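Local atomic coordinates of periplasmic protein TorT (Vibrio parahaemolyticus, PDB entry 3O1I), a protein that is a periplasmic binding protein that probably senses trimethylamine N-oxide and passes the signal to the partner protein bound beside it. Residues S22-Y25 and G26-E30; D114-W117 and M118-A122; P153-T156 and G157-A161; D176-K179 and E180-R183; R183-V186 and Q187-I190. All blocks are in the same frame, centred on the assembly; numbering follows the deposited sequence.

Interaction 1. Residues S22-Y25 and G26-E30; sequences SVNY and GMVSE
Tyr25 O takes two bonds from one residue, Ser29. The backbone Ser29 N gives to it at 2.9 Å, and the hydroxyl Ser29 OG gives to Tyr25 O at 2.8 Å. This is a serine side chain bonded back to the carbonyl one turn earlier, inside helix 18-32. That helix is the crossover of a beta-alpha-beta unit between strands 7-12 and 37-42 of the periplasmic binding protein fold. Ser29 OG stands beside its backbone N (chi1 -54°), which turns it back toward the preceding turn. There it also sits over the centre of one face of the Tyr25 ring, with Tyr25 CE1 to Ser29 OG at 3.6 Å. The ring meets Tyr299 edge-to-face. One residue earlier, Val28 N bonds to Asn24 O at 2.8 Å. The side chains of this pair also meet. The Asn24 amide bonds outside the helix: ND2 to Tyr12 OH and OD1 to Tyr299 OH. Bonds at both ends of the amide should fix its rotation. The methyl Val28 CG2 lies against the amide and comes to 3.6 Å from Asn24 OD1.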
loop_
_atom_site.group_PDB
_atom_site.type_symbol
_atom_site.label_atom_id
_atom_site.label_comp_id
_atom_site.label_asym_id
_atom_site.label_seq_id
_atom_site.Cartn_x
_atom_site.Cartn_y
_atom_site.Cartn_z
ATOM N N SER D 22 13.679 -17.482 -17.654
ATOM C CA SER D 22 14.264 -18.556 -18.452
ATOM C C SER D 22 15.592 -18.081 -19.034
ATOM O O SER D 22 16.612 -18.739 -18.837
ATOM C CB SER D 22 13.293 -19.011 -19.555
ATOM O OG SER D 22 12.347 -19.933 -19.021
ATOM N N VAL D 23 15.590 -16.945 -19.737
ATOM C CA VAL D 23 16.840 -16.384 -20.272
ATOM C C VAL D 23 17.894 -16.460 -19.155
ATOM O O VAL D 23 19.097 -16.481 -19.407
ATOM C CB VAL D 23 16.682 -14.882 -20.663
ATOM C CG1 VAL D 23 18.037 -14.265 -20.994
ATOM C CG2 VAL D 23 15.747 -14.743 -21.840
ATOM N N ASN D 24 17.418 -16.492 -17.913
ATOM C CA ASN D 24 18.286 -16.563 -16.755
ATOM C C ASN D 24 18.935 -17.927 -16.694
ATOM O O ASN D 24 20.153 -18.026 -16.712
ATOM C CB ASN D 24 17.490 -16.296 -15.474
ATOM C CG ASN D 24 18.365 -16.299 -14.234
ATOM O OD1 ASN D 24 18.291 -17.212 -13.406
ATOM N ND2 ASN D 24 19.215 -15.281 -14.107
ATOM N N TYR D 25 18.115 -18.971 -16.620
ATOM C CA TYR D 25 18.593 -20.358 -16.562
ATOM C C TYR D 25 19.648 -20.575 -17.642
ATOM O O TYR D 25 20.580 -21.372 -17.484
ATOM C CB TYR D 25 17.417 -21.309 -16.809
ATOM C CG TYR D 25 17.668 -22.754 -16.442
ATOM C CD1 TYR D 25 17.903 -23.117 -15.122
ATOM C CD2 TYR D 25 17.647 -23.767 -17.414
ATOM C CE1 TYR D 25 18.106 -24.450 -14.762
ATOM C CE2 TYR D 25 17.853 -25.111 -17.066
ATOM C CZ TYR D 25 18.082 -25.442 -15.732
ATOM O OH TYR D 25 18.288 -26.750 -15.341
ATOM N N GLY D 26 19.486 -19.837 -18.736
ATOM C CA GLY D 26 20.386 -19.936 -19.871
ATOM C C GLY D 26 21.788 -19.412 -19.647
ATOM O O GLY D 26 22.758 -20.024 -20.090
ATOM N N MET D 27 21.894 -18.270 -18.978
ATOM C CA MET D 27 23.186 -17.675 -18.684
ATOM C C MET D 27 23.764 -18.358 -17.461
ATOM O O MET D 27 24.965 -18.590 -17.380
ATOM C CB MET D 27 23.023 -16.183 -18.423
ATOM C CG MET D 27 22.422 -15.464 -19.591
ATOM S SD MET D 27 22.269 -13.726 -19.270
ATOM C CE MET D 27 23.417 -13.024 -20.481
ATOM N N VAL D 28 22.896 -18.686 -16.513
ATOM C CA VAL D 28 23.328 -19.350 -15.303
ATOM C C VAL D 28 23.942 -20.701 -15.605
ATOM O O VAL D 28 25.109 -20.942 -15.318
ATOM C CB VAL D 28 22.166 -19.568 -14.347
ATOM C CG1 VAL D 28 22.607 -20.459 -13.199
ATOM C CG2 VAL D 28 21.690 -18.243 -13.822
ATOM N N SER D 29 23.144 -21.587 -16.184
ATOM C CA SER D 29 23.610 -22.926 -16.511
ATOM C C SER D 29 24.800 -22.926 -17.468
ATOM O O SER D 29 25.661 -23.799 -17.387
ATOM C CB SER D 29 22.463 -23.736 -17.107
ATOM O OG SER D 29 21.350 -23.723 -16.230
ATOM N N GLU D 30 24.844 -21.950 -18.371
ATOM C CA GLU D 30 25.935 -21.847 -19.339
ATOM C C GLU D 30 27.142 -21.124 -18.732
ATOM O O GLU D 30 28.119 -20.830 -19.420
ATOM C CB GLU D 30 25.464 -21.105 -20.596
ATOM C CG GLU D 30 26.479 -21.087 -21.732
ATOM C CD GLU D 30 26.776 -22.477 -22.271
ATOM O OE1 GLU D 30 27.097 -23.376 -21.464
ATOM O OE2 GLU D 30 26.694 -22.670 -23.502
#

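Interaction 2. Residues D114-W117 and M118-A122; sequences DWYW and MGYEA
Met118 CG lies beside its own backbone N (chi1 -67°), and the chain is bent at chi2 (-79°) and chi3. These bends fold the thioether back over the Trp115 indole. Met118 CG rests over one face of that ring, offset toward the rim, at 3.6 Å from Trp115 CE3. The terminal methyl follows, with Met118 CE 3.6 Å from Trp115 CZ3. The sulfur makes a Met-aromatic contact: Met118 SD is 4.8 Å from the centroid of the six-membered ring of Trp115, above the face at a distance. The indole also has a cation-pi contact with Arg148.

The stretch is the start of helix 116-127. Asp114 precedes the turn into it and caps it, for Tyr116 N gives to Asp114 OD1 at 3.0 Å. The carboxylate oxygen is met from above its plane. Trp115 O then accepts from both Met118 N and Gly119 N, the latter at 3.1 Å.

A second aromatic group lies along the helix. Trp117 and Tyr120 run side by side and point the same way. Their rings are oblique, with planes at 51° and centroids 5.3 Å apart between the Trp117 six-membered ring and the Tyr120 ring. Trp117 CZ3 lies over one face of Tyr120, near the rim. Tyr120 also meets Tyr116, on its CD1 side, where Tyr116 CE2 is 4.2 Å from Tyr120 CD1.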
loop_
_atom_site.group_PDB
_atom_site.type_symbol
_atom_site.label_atom_id
_atom_site.label_comp_id
_atom_site.label_asym_id
_atom_site.label_seq_id
_atom_site.Cartn_x
_atom_site.Cartn_y
_atom_site.Cartn_z
ATOM N N ASP D 114 14.944 -12.205 -34.465
ATOM C CA ASP D 114 14.070 -11.265 -35.166
ATOM C C ASP D 114 12.640 -11.740 -34.913
ATOM O O ASP D 114 12.252 -12.829 -35.340
ATOM C CB ASP D 114 14.370 -11.288 -36.672
ATOM C CG ASP D 114 13.461 -10.359 -37.472
ATOM O OD1 ASP D 114 12.613 -9.669 -36.864
ATOM O OD2 ASP D 114 13.596 -10.319 -38.716
ATOM N N TRP D 115 11.853 -10.926 -34.219
ATOM C CA TRP D 115 10.488 -11.314 -33.900
ATOM C C TRP D 115 9.539 -11.402 -35.083
ATOM O O TRP D 115 8.467 -12.002 -34.975
ATOM C CB TRP D 115 9.939 -10.397 -32.807
ATOM C CG TRP D 115 10.575 -10.731 -31.507
ATOM C CD1 TRP D 115 11.868 -10.497 -31.154
ATOM C CD2 TRP D 115 10.010 -11.522 -30.460
ATOM N NE1 TRP D 115 12.152 -11.105 -29.961
ATOM C CE2 TRP D 115 11.029 -11.743 -29.510
ATOM C CE3 TRP D 115 8.746 -12.074 -30.236
ATOM C CZ2 TRP D 115 10.825 -12.493 -28.351
ATOM C CZ3 TRP D 115 8.540 -12.820 -29.086
ATOM C CH2 TRP D 115 9.578 -13.025 -28.156
ATOM N N TYR D 116 9.945 -10.819 -36.210
ATOM C CA TYR D 116 9.155 -10.851 -37.440
ATOM C C TYR D 116 8.737 -12.289 -37.715
ATOM O O TYR D 116 7.599 -12.557 -38.094
ATOM C CB TYR D 116 10.002 -10.353 -38.612
ATOM C CG TYR D 116 9.345 -10.460 -39.971
ATOM C CD1 TYR D 116 8.674 -9.373 -40.526
ATOM C CD2 TYR D 116 9.409 -11.649 -40.714
ATOM C CE1 TYR D 116 8.087 -9.459 -41.783
ATOM C CE2 TYR D 116 8.819 -11.745 -41.972
ATOM C CZ TYR D 116 8.165 -10.643 -42.496
ATOM O OH TYR D 116 7.592 -10.700 -43.739
ATOM N N TRP D 117 9.675 -13.207 -37.513
ATOM C CA TRP D 117 9.441 -14.625 -37.747
ATOM C C TRP D 117 8.698 -15.314 -36.607
ATOM O O TRP D 117 8.529 -16.532 -36.612
ATOM C CB TRP D 117 10.776 -15.340 -38.041
ATOM C CG TRP D 117 11.451 -14.781 -39.262
ATOM C CD1 TRP D 117 12.405 -13.799 -39.301
ATOM C CD2 TRP D 117 11.105 -15.055 -40.622
ATOM N NE1 TRP D 117 12.664 -13.437 -40.602
ATOM C CE2 TRP D 117 11.878 -14.191 -41.434
ATOM C CE3 TRP D 117 10.210 -15.939 -41.234
ATOM C CZ2 TRP D 117 11.781 -14.188 -42.827
ATOM C CZ3 TRP D 117 10.111 -15.936 -42.615
ATOM C CH2 TRP D 117 10.893 -15.064 -43.398
ATOM N N MET D 118 8.272 -14.533 -35.622
ATOM C CA MET D 118 7.504 -15.079 -34.509
ATOM C C MET D 118 6.042 -14.797 -34.881
ATOM O O MET D 118 5.158 -15.640 -34.717
ATOM C CB MET D 118 7.882 -14.374 -33.211
ATOM C CG MET D 118 9.299 -14.635 -32.748
ATOM S SD MET D 118 9.479 -16.234 -31.936
ATOM C CE MET D 118 8.359 -16.074 -30.544
ATOM N N GLY D 119 5.810 -13.597 -35.403
ATOM C CA GLY D 119 4.480 -13.224 -35.830
ATOM C C GLY D 119 4.158 -14.023 -37.077
ATOM O O GLY D 119 3.022 -14.466 -37.283
ATOM N N TYR D 120 5.171 -14.217 -37.917
ATOM C CA TYR D 120 4.995 -14.982 -39.143
ATOM C C TYR D 120 4.635 -16.413 -38.769
ATOM O O TYR D 120 3.642 -16.961 -39.238
ATOM C CB TYR D 120 6.279 -14.987 -39.971
ATOM C CG TYR D 120 6.059 -15.456 -41.395
ATOM C CD1 TYR D 120 5.720 -14.549 -42.403
ATOM C CD2 TYR D 120 6.138 -16.817 -41.726
ATOM C CE1 TYR D 120 5.464 -14.982 -43.702
ATOM C CE2 TYR D 120 5.882 -17.257 -43.022
ATOM C CZ TYR D 120 5.545 -16.334 -44.002
ATOM O OH TYR D 120 5.283 -16.763 -45.282
ATOM N N GLU D 121 5.444 -17.017 -37.915
ATOM C CA GLU D 121 5.172 -18.376 -37.497
ATOM C C GLU D 121 3.757 -18.530 -36.959
ATOM O O GLU D 121 3.154 -19.593 -37.089
ATOM C CB GLU D 121 6.172 -18.820 -36.433
ATOM C CG GLU D 121 7.248 -19.773 -36.946
ATOM C CD GLU D 121 6.677 -21.087 -37.461
ATOM O OE1 GLU D 121 5.947 -21.768 -36.704
ATOM O OE2 GLU D 121 6.964 -21.439 -38.626
ATOM N N ALA D 122 3.224 -17.465 -36.368
ATOM C CA ALA D 122 1.882 -17.500 -35.797
ATOM C C ALA D 122 0.797 -17.360 -36.855
ATOM O O ALA D 122 -0.210 -18.075 -36.825
ATOM C CB ALA D 122 1.739 -16.404 -34.762
#

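Interaction 3. Residues P153-T156 and G157-A161; sequences PVTT and GFYEA
Pro153 O receives a weak bond from Gly157 N, one turn on in helix 152-163. Val154 comes next. Phe158 N bonds to Val154 O at 2.6 Å. The Val154 side chain packs on Trp115 and Val226. Thr155 carries the main side-chain contact. With OG1 beside the backbone N (chi1 -64°), the methyl is left anti to that N and lies alongside the Tyr159 ring. Thr155 CG2 lies 3.4 Å from Tyr159 CD1 and 3.6 Å from Tyr159 CE1. The two side chains point the same way. Thr156 repeats the pattern with Glu160. Glu160 N bonds to Thr156 O at 3.0 Å, and the bent glutamate chain lies beside the threonine, with Thr156 CG2 3.9 Å from Glu160 OE2. Thr156 OG1 turns back instead to a weak bond with Lys152 O. The helix is the crossover between strands 137-142 and 167-172, and it packs on helix 116-127 through Tyr116 and Tyr120. Both threonines thus offer a methyl group, not a hydroxyl, to the next turn, which makes this side-chain contact one of van der Waals packing.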
loop_
_atom_site.group_PDB
_atom_site.type_symbol
_atom_site.label_atom_id
_atom_site.label_comp_id
_atom_site.label_asym_id
_atom_site.label_seq_id
_atom_site.Cartn_x
_atom_site.Cartn_y
_atom_site.Cartn_z
ATOM N N PRO D 153 7.131 -4.799 -35.571
ATOM C CA PRO D 153 8.071 -5.892 -35.838
ATOM C C PRO D 153 7.284 -7.196 -36.026
ATOM O O PRO D 153 7.348 -7.830 -37.076
ATOM C CB PRO D 153 8.932 -5.912 -34.582
ATOM C CG PRO D 153 8.961 -4.461 -34.185
ATOM C CD PRO D 153 7.528 -4.034 -34.375
ATOM N N VAL D 154 6.531 -7.570 -34.993
ATOM C CA VAL D 154 5.704 -8.777 -35.002
ATOM C C VAL D 154 4.487 -8.637 -35.915
ATOM O O VAL D 154 4.080 -9.592 -36.579
ATOM C CB VAL D 154 5.204 -9.117 -33.585
ATOM C CG1 VAL D 154 4.078 -10.134 -33.649
ATOM C CG2 VAL D 154 6.338 -9.671 -32.768
ATOM N N THR D 155 3.899 -7.448 -35.927
ATOM C CA THR D 155 2.739 -7.181 -36.762
ATOM C C THR D 155 3.040 -7.545 -38.215
ATOM O O THR D 155 2.500 -8.516 -38.735
ATOM C CB THR D 155 2.315 -5.686 -36.686
ATOM O OG1 THR D 155 1.899 -5.378 -35.351
ATOM C CG2 THR D 155 1.164 -5.392 -37.650
ATOM N N THR D 156 3.907 -6.775 -38.865
ATOM C CA THR D 156 4.250 -7.047 -40.257
ATOM C C THR D 156 4.593 -8.522 -40.445
ATOM O O THR D 156 4.275 -9.111 -41.472
ATOM C CB THR D 156 5.429 -6.163 -40.729
ATOM O OG1 THR D 156 5.029 -4.786 -40.694
ATOM C CG2 THR D 156 5.835 -6.525 -42.154
ATOM N N GLY D 157 5.240 -9.110 -39.444
ATOM C CA GLY D 157 5.571 -10.522 -39.509
ATOM C C GLY D 157 4.269 -11.297 -39.593
ATOM O O GLY D 157 4.046 -12.042 -40.543
ATOM N N PHE D 158 3.400 -11.109 -38.601
ATOM C CA PHE D 158 2.100 -11.777 -38.570
ATOM C C PHE D 158 1.300 -11.434 -39.815
ATOM O O PHE D 158 0.724 -12.309 -40.455
ATOM C CB PHE D 158 1.286 -11.336 -37.351
ATOM C CG PHE D 158 -0.110 -11.900 -37.322
ATOM C CD1 PHE D 158 -0.355 -13.165 -36.788
ATOM C CD2 PHE D 158 -1.174 -11.186 -37.873
ATOM C CE1 PHE D 158 -1.632 -13.709 -36.802
ATOM C CE2 PHE D 158 -2.454 -11.721 -37.894
ATOM C CZ PHE D 158 -2.685 -12.985 -37.360
ATOM N N TYR D 159 1.254 -10.149 -40.142
ATOM C CA TYR D 159 0.511 -9.691 -41.304
ATOM C C TYR D 159 0.848 -10.444 -42.587
ATOM O O TYR D 159 -0.055 -10.910 -43.280
ATOM C CB TYR D 159 0.711 -8.185 -41.501
ATOM C CG TYR D 159 -0.441 -7.365 -40.964
ATOM C CD1 TYR D 159 -0.759 -7.373 -39.604
ATOM C CD2 TYR D 159 -1.245 -6.613 -41.820
ATOM C CE1 TYR D 159 -1.855 -6.653 -39.109
ATOM C CE2 TYR D 159 -2.345 -5.890 -41.338
ATOM C CZ TYR D 159 -2.643 -5.916 -39.982
ATOM O OH TYR D 159 -3.727 -5.209 -39.510
ATOM N N GLU D 160 2.135 -10.577 -42.897
ATOM C CA GLU D 160 2.558 -11.272 -44.112
ATOM C C GLU D 160 2.020 -12.687 -44.194
ATOM O O GLU D 160 1.292 -13.031 -45.119
ATOM C CB GLU D 160 4.083 -11.323 -44.203
ATOM C CG GLU D 160 4.769 -9.970 -44.377
ATOM C CD GLU D 160 4.207 -9.149 -45.533
ATOM O OE1 GLU D 160 3.763 -9.746 -46.542
ATOM O OE2 GLU D 160 4.229 -7.901 -45.435
ATOM N N ALA D 161 2.384 -13.506 -43.218
ATOM C CA ALA D 161 1.948 -14.893 -43.180
ATOM C C ALA D 161 0.431 -15.075 -43.230
ATOM O O ALA D 161 -0.050 -16.176 -43.485
ATOM C CB ALA D 161 2.499 -15.564 -41.933
#

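Interaction 4. Residues D176-K179 and E180-R183; sequences DNDK and ELQR
Gln182 and Asp176 are joined by a side-chain to backbone hydrogen bond. Gln182 NE2 gives to Asp176 O at 3.0 Å, almost straight at 172°. The acceptor lies in the amide plane of Gln182, but the donor stands above the carbonyl plane of Asp176. A bend at chi2 (-57°) brings the glutamine amide back to the loop. Asp178 supplies the second polar contact. It is the N-cap of helix 179-192, and Glu180 N gives to its OD1 at 3.1 Å. The bond reaches the anti side of the carboxylate. Gln182 N to Asp178 O and Arg183 N to Lys179 O, at 3.0 and 2.7 Å, continue the first turn. The loop before the cap has an inverse gamma turn centred on Asn177.

Leu181 packs on the CB groups of Asp178 and Asp176. Leu181 CD1 reaches Asp176 CB at 3.8 Å.

Charge comes last. Arg183 NH1 and Glu180 OE2 form a salt bridge at 3.1 Å, with the oxygen well out of the guanidinium plane. Arg183 NE pairs with Glu211. Arg183 NH2 and Lys179 NZ each form a salt bridge with an acidic side chain of another protein's chain.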
loop_
_atom_site.group_PDB
_atom_site.type_symbol
_atom_site.label_atom_id
_atom_site.label_comp_id
_atom_site.label_asym_id
_atom_site.label_seq_id
_atom_site.Cartn_x
_atom_site.Cartn_y
_atom_site.Cartn_z
ATOM N N ASP D 176 -0.389 -2.196 -22.148
ATOM C CA ASP D 176 0.820 -2.753 -21.570
ATOM C C ASP D 176 0.640 -4.237 -21.234
ATOM O O ASP D 176 -0.481 -4.729 -21.106
ATOM C CB ASP D 176 1.202 -1.945 -20.332
ATOM C CG ASP D 176 1.264 -0.445 -20.613
ATOM O OD1 ASP D 176 1.952 -0.033 -21.575
ATOM O OD2 ASP D 176 0.626 0.330 -19.870
ATOM N N ASN D 177 1.740 -4.962 -21.097
ATOM C CA ASN D 177 1.621 -6.379 -20.803
ATOM C C ASN D 177 1.448 -6.693 -19.335
ATOM O O ASN D 177 2.266 -7.368 -18.718
ATOM C CB ASN D 177 2.802 -7.158 -21.391
ATOM C CG ASN D 177 2.801 -7.142 -22.915
ATOM O OD1 ASN D 177 1.766 -7.378 -23.555
ATOM N ND2 ASN D 177 3.961 -6.862 -23.505
ATOM N N ASP D 178 0.359 -6.180 -18.786
ATOM C CA ASP D 178 -0.009 -6.420 -17.402
ATOM C C ASP D 178 -1.148 -7.423 -17.556
ATOM O O ASP D 178 -2.019 -7.239 -18.400
ATOM C CB ASP D 178 -0.529 -5.126 -16.775
ATOM C CG ASP D 178 -0.786 -5.250 -15.282
ATOM O OD1 ASP D 178 -1.451 -6.223 -14.843
ATOM O OD2 ASP D 178 -0.327 -4.351 -14.544
ATOM N N LYS D 179 -1.159 -8.477 -16.759
ATOM C CA LYS D 179 -2.224 -9.456 -16.898
ATOM C C LYS D 179 -3.603 -8.794 -16.814
ATOM O O LYS D 179 -4.471 -9.037 -17.663
ATOM C CB LYS D 179 -2.082 -10.541 -15.834
ATOM C CG LYS D 179 -2.731 -11.873 -16.208
ATOM C CD LYS D 179 -2.309 -12.961 -15.229
ATOM C CE LYS D 179 -3.077 -14.251 -15.430
ATOM N NZ LYS D 179 -2.782 -15.216 -14.323
ATOM N N GLU D 180 -3.788 -7.935 -15.813
ATOM C CA GLU D 180 -5.059 -7.239 -15.625
ATOM C C GLU D 180 -5.516 -6.333 -16.766
ATOM O O GLU D 180 -6.702 -6.309 -17.104
ATOM C CB GLU D 180 -5.025 -6.438 -14.332
ATOM C CG GLU D 180 -5.045 -7.305 -13.088
ATOM C CD GLU D 180 -6.045 -8.465 -13.178
ATOM O OE1 GLU D 180 -7.208 -8.245 -13.595
ATOM O OE2 GLU D 180 -5.659 -9.602 -12.816
ATOM N N LEU D 181 -4.587 -5.584 -17.351
ATOM C CA LEU D 181 -4.921 -4.687 -18.455
ATOM C C LEU D 181 -5.299 -5.505 -19.685
ATOM O O LEU D 181 -6.146 -5.095 -20.490
ATOM C CB LEU D 181 -3.726 -3.792 -18.797
ATOM C CG LEU D 181 -2.999 -3.104 -17.644
ATOM C CD1 LEU D 181 -1.918 -2.197 -18.213
ATOM C CD2 LEU D 181 -3.993 -2.305 -16.810
ATOM N N GLN D 182 -4.648 -6.660 -19.829
ATOM C CA GLN D 182 -4.907 -7.562 -20.951
ATOM C C GLN D 182 -6.218 -8.312 -20.710
ATOM O O GLN D 182 -7.025 -8.478 -21.628
ATOM C CB GLN D 182 -3.756 -8.566 -21.116
ATOM C CG GLN D 182 -2.458 -7.982 -21.676
ATOM C CD GLN D 182 -2.649 -7.305 -23.027
ATOM O OE1 GLN D 182 -3.303 -7.845 -23.923
ATOM N NE2 GLN D 182 -2.062 -6.119 -23.181
ATOM N N ARG D 183 -6.425 -8.754 -19.469
ATOM C CA ARG D 183 -7.647 -9.471 -19.118
ATOM C C ARG D 183 -8.802 -8.618 -19.574
ATOM O O ARG D 183 -9.729 -9.091 -20.231
ATOM C CB ARG D 183 -7.761 -9.689 -17.606
ATOM C CG ARG D 183 -9.088 -10.325 -17.213
ATOM C CD ARG D 183 -9.247 -10.492 -15.711
ATOM N NE ARG D 183 -8.665 -11.736 -15.212
ATOM C CZ ARG D 183 -7.363 -11.955 -15.080
ATOM N NH1 ARG D 183 -6.497 -11.008 -15.415
ATOM N NH2 ARG D 183 -6.928 -13.111 -14.603
#

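Interaction 5. Residues R183-V186 and Q187-I190; sequences RNLV and QRVI
Gln187 reaches back across Arg183, and the flat ends of the two side chains stand almost perpendicular, with guanidinium and amide planes 87° apart. The amide touches the aliphatic part of the arginine: Gln187 NE2 is 3.6 Å from Arg183 CG and 3.7 Å from Arg183 CD. The glutamine is extended beyond CG, with chi2 177°, which carries the amide this far. Its NE2 also bonds to Glu211 OE1, the same residue whose OE2 pairs with Arg183 NE.

Arg188 and Leu185 are arranged differently. They lie side by side and point the same way. The methyl Leu185 CD2 sits over one face of the guanidinium, toward its rim, at 3.8 Å from Arg188 NH2. Asn184 ND2 approaches the same group at its edge, near the plane.

All of this lies on helix 179-192 of the periplasmic binding protein fold. Gln187 N to Arg183 O at 2.8 Å and Arg188 N to Asn184 O at 3.1 Å tie the successive turns.

Val186, Val189 and Ile190 form an apolar side. Val186 and Ile190 meet through Val186 CG1 and Ile190 CD1, 3.9 Å apart. Val186 and Val189 both pack on strand 137-142, while Ile190 and Val186 touch helix 202-214. Gln187 also packs on an apolar side chain of another protein's chain.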
loop_
_atom_site.group_PDB
_atom_site.type_symbol
_atom_site.label_atom_id
_atom_site.label_comp_id
_atom_site.label_asym_id
_atom_site.label_seq_id
_atom_site.Cartn_x
_atom_site.Cartn_y
_atom_site.Cartn_z
ATOM N N ARG D 183 -6.425 -8.754 -19.469
ATOM C CA ARG D 183 -7.647 -9.471 -19.118
ATOM C C ARG D 183 -8.802 -8.618 -19.574
ATOM O O ARG D 183 -9.729 -9.091 -20.231
ATOM C CB ARG D 183 -7.761 -9.689 -17.606
ATOM C CG ARG D 183 -9.088 -10.325 -17.213
ATOM C CD ARG D 183 -9.247 -10.492 -15.711
ATOM N NE ARG D 183 -8.665 -11.736 -15.212
ATOM C CZ ARG D 183 -7.363 -11.955 -15.080
ATOM N NH1 ARG D 183 -6.497 -11.008 -15.415
ATOM N NH2 ARG D 183 -6.928 -13.111 -14.603
ATOM N N ASN D 184 -8.730 -7.345 -19.205
ATOM C CA ASN D 184 -9.748 -6.377 -19.572
ATOM C C ASN D 184 -9.895 -6.362 -21.099
ATOM O O ASN D 184 -11.000 -6.288 -21.630
ATOM C CB ASN D 184 -9.347 -4.994 -19.046
ATOM C CG ASN D 184 -10.359 -3.925 -19.388
ATOM O OD1 ASN D 184 -11.473 -3.906 -18.857
ATOM N ND2 ASN D 184 -9.980 -3.027 -20.291
ATOM N N LEU D 185 -8.770 -6.447 -21.800
ATOM C CA LEU D 185 -8.799 -6.452 -23.257
ATOM C C LEU D 185 -9.414 -7.728 -23.823
ATOM O O LEU D 185 -10.058 -7.718 -24.875
ATOM C CB LEU D 185 -7.389 -6.280 -23.817
ATOM C CG LEU D 185 -6.866 -4.849 -23.838
ATOM C CD1 LEU D 185 -5.560 -4.803 -24.628
ATOM C CD2 LEU D 185 -7.909 -3.944 -24.484
ATOM N N VAL D 186 -9.211 -8.832 -23.121
ATOM C CA VAL D 186 -9.749 -10.103 -23.561
ATOM C C VAL D 186 -11.256 -10.089 -23.372
ATOM O O VAL D 186 -12.006 -10.450 -24.282
ATOM C CB VAL D 186 -9.129 -11.276 -22.757
ATOM C CG1 VAL D 186 -9.936 -12.536 -22.970
ATOM C CG2 VAL D 186 -7.688 -11.505 -23.189
ATOM N N GLN D 187 -11.686 -9.655 -22.185
ATOM C CA GLN D 187 -13.104 -9.590 -21.833
ATOM C C GLN D 187 -13.854 -8.800 -22.879
ATOM O O GLN D 187 -14.899 -9.237 -23.358
ATOM C CB GLN D 187 -13.303 -8.942 -20.460
ATOM C CG GLN D 187 -12.497 -9.583 -19.339
ATOM C CD GLN D 187 -12.665 -8.855 -18.010
ATOM O OE1 GLN D 187 -12.812 -7.620 -17.975
ATOM N NE2 GLN D 187 -12.627 -9.610 -16.906
ATOM N N ARG D 188 -13.321 -7.637 -23.239
ATOM C CA ARG D 188 -13.959 -6.816 -24.253
ATOM C C ARG D 188 -14.098 -7.654 -25.515
ATOM O O ARG D 188 -15.106 -7.581 -26.210
ATOM C CB ARG D 188 -13.119 -5.571 -24.549
ATOM C CG ARG D 188 -13.827 -4.552 -25.447
ATOM C CD ARG D 188 -12.901 -3.427 -25.918
ATOM N NE ARG D 188 -12.105 -2.847 -24.835
ATOM C CZ ARG D 188 -11.314 -1.782 -24.966
ATOM N NH1 ARG D 188 -11.208 -1.163 -26.136
ATOM N NH2 ARG D 188 -10.619 -1.345 -23.927
ATOM N N VAL D 189 -13.079 -8.457 -25.800
ATOM C CA VAL D 189 -13.082 -9.315 -26.979
ATOM C C VAL D 189 -14.211 -10.336 -26.929
ATOM O O VAL D 189 -15.005 -10.445 -27.868
ATOM C CB VAL D 189 -11.732 -10.050 -27.130
ATOM C CG1 VAL D 189 -11.825 -11.146 -28.200
ATOM C CG2 VAL D 189 -10.654 -9.038 -27.491
ATOM N N ILE D 190 -14.285 -11.076 -25.828
ATOM C CA ILE D 190 -15.321 -12.086 -25.659
ATOM C C ILE D 190 -16.710 -11.475 -25.855
ATOM O O ILE D 190 -17.614 -12.125 -26.381
ATOM C CB ILE D 190 -15.230 -12.734 -24.265
ATOM C CG1 ILE D 190 -13.845 -13.354 -24.072
ATOM C CG2 ILE D 190 -16.269 -13.823 -24.134
ATOM C CD1 ILE D 190 -13.613 -13.933 -22.689
#

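Interactions 2 and 3 are neighbours, their centres about 7 Å apart. Helices 116-127 and 152-163 pack there: Tyr116 CD1 lies 3.5 Å from Gly157 CA, and Tyr120 CD1 is 3.5 Å from Gly157 O. Interactions 4 and 5 follow one another on helix 179-192 and share Arg183, with centres about 10 Å apart. Both reach another protein's chain, which touches neither segment of interactions 1, 2 or 3. Interaction 1 stands apart on helix 18-32, beside the five-stranded sheet. Its centre is about 23 Å from that of interaction 2 and about 34 Å from that of interaction 5, on the opposite side of the chain's centre from both 2 and 5.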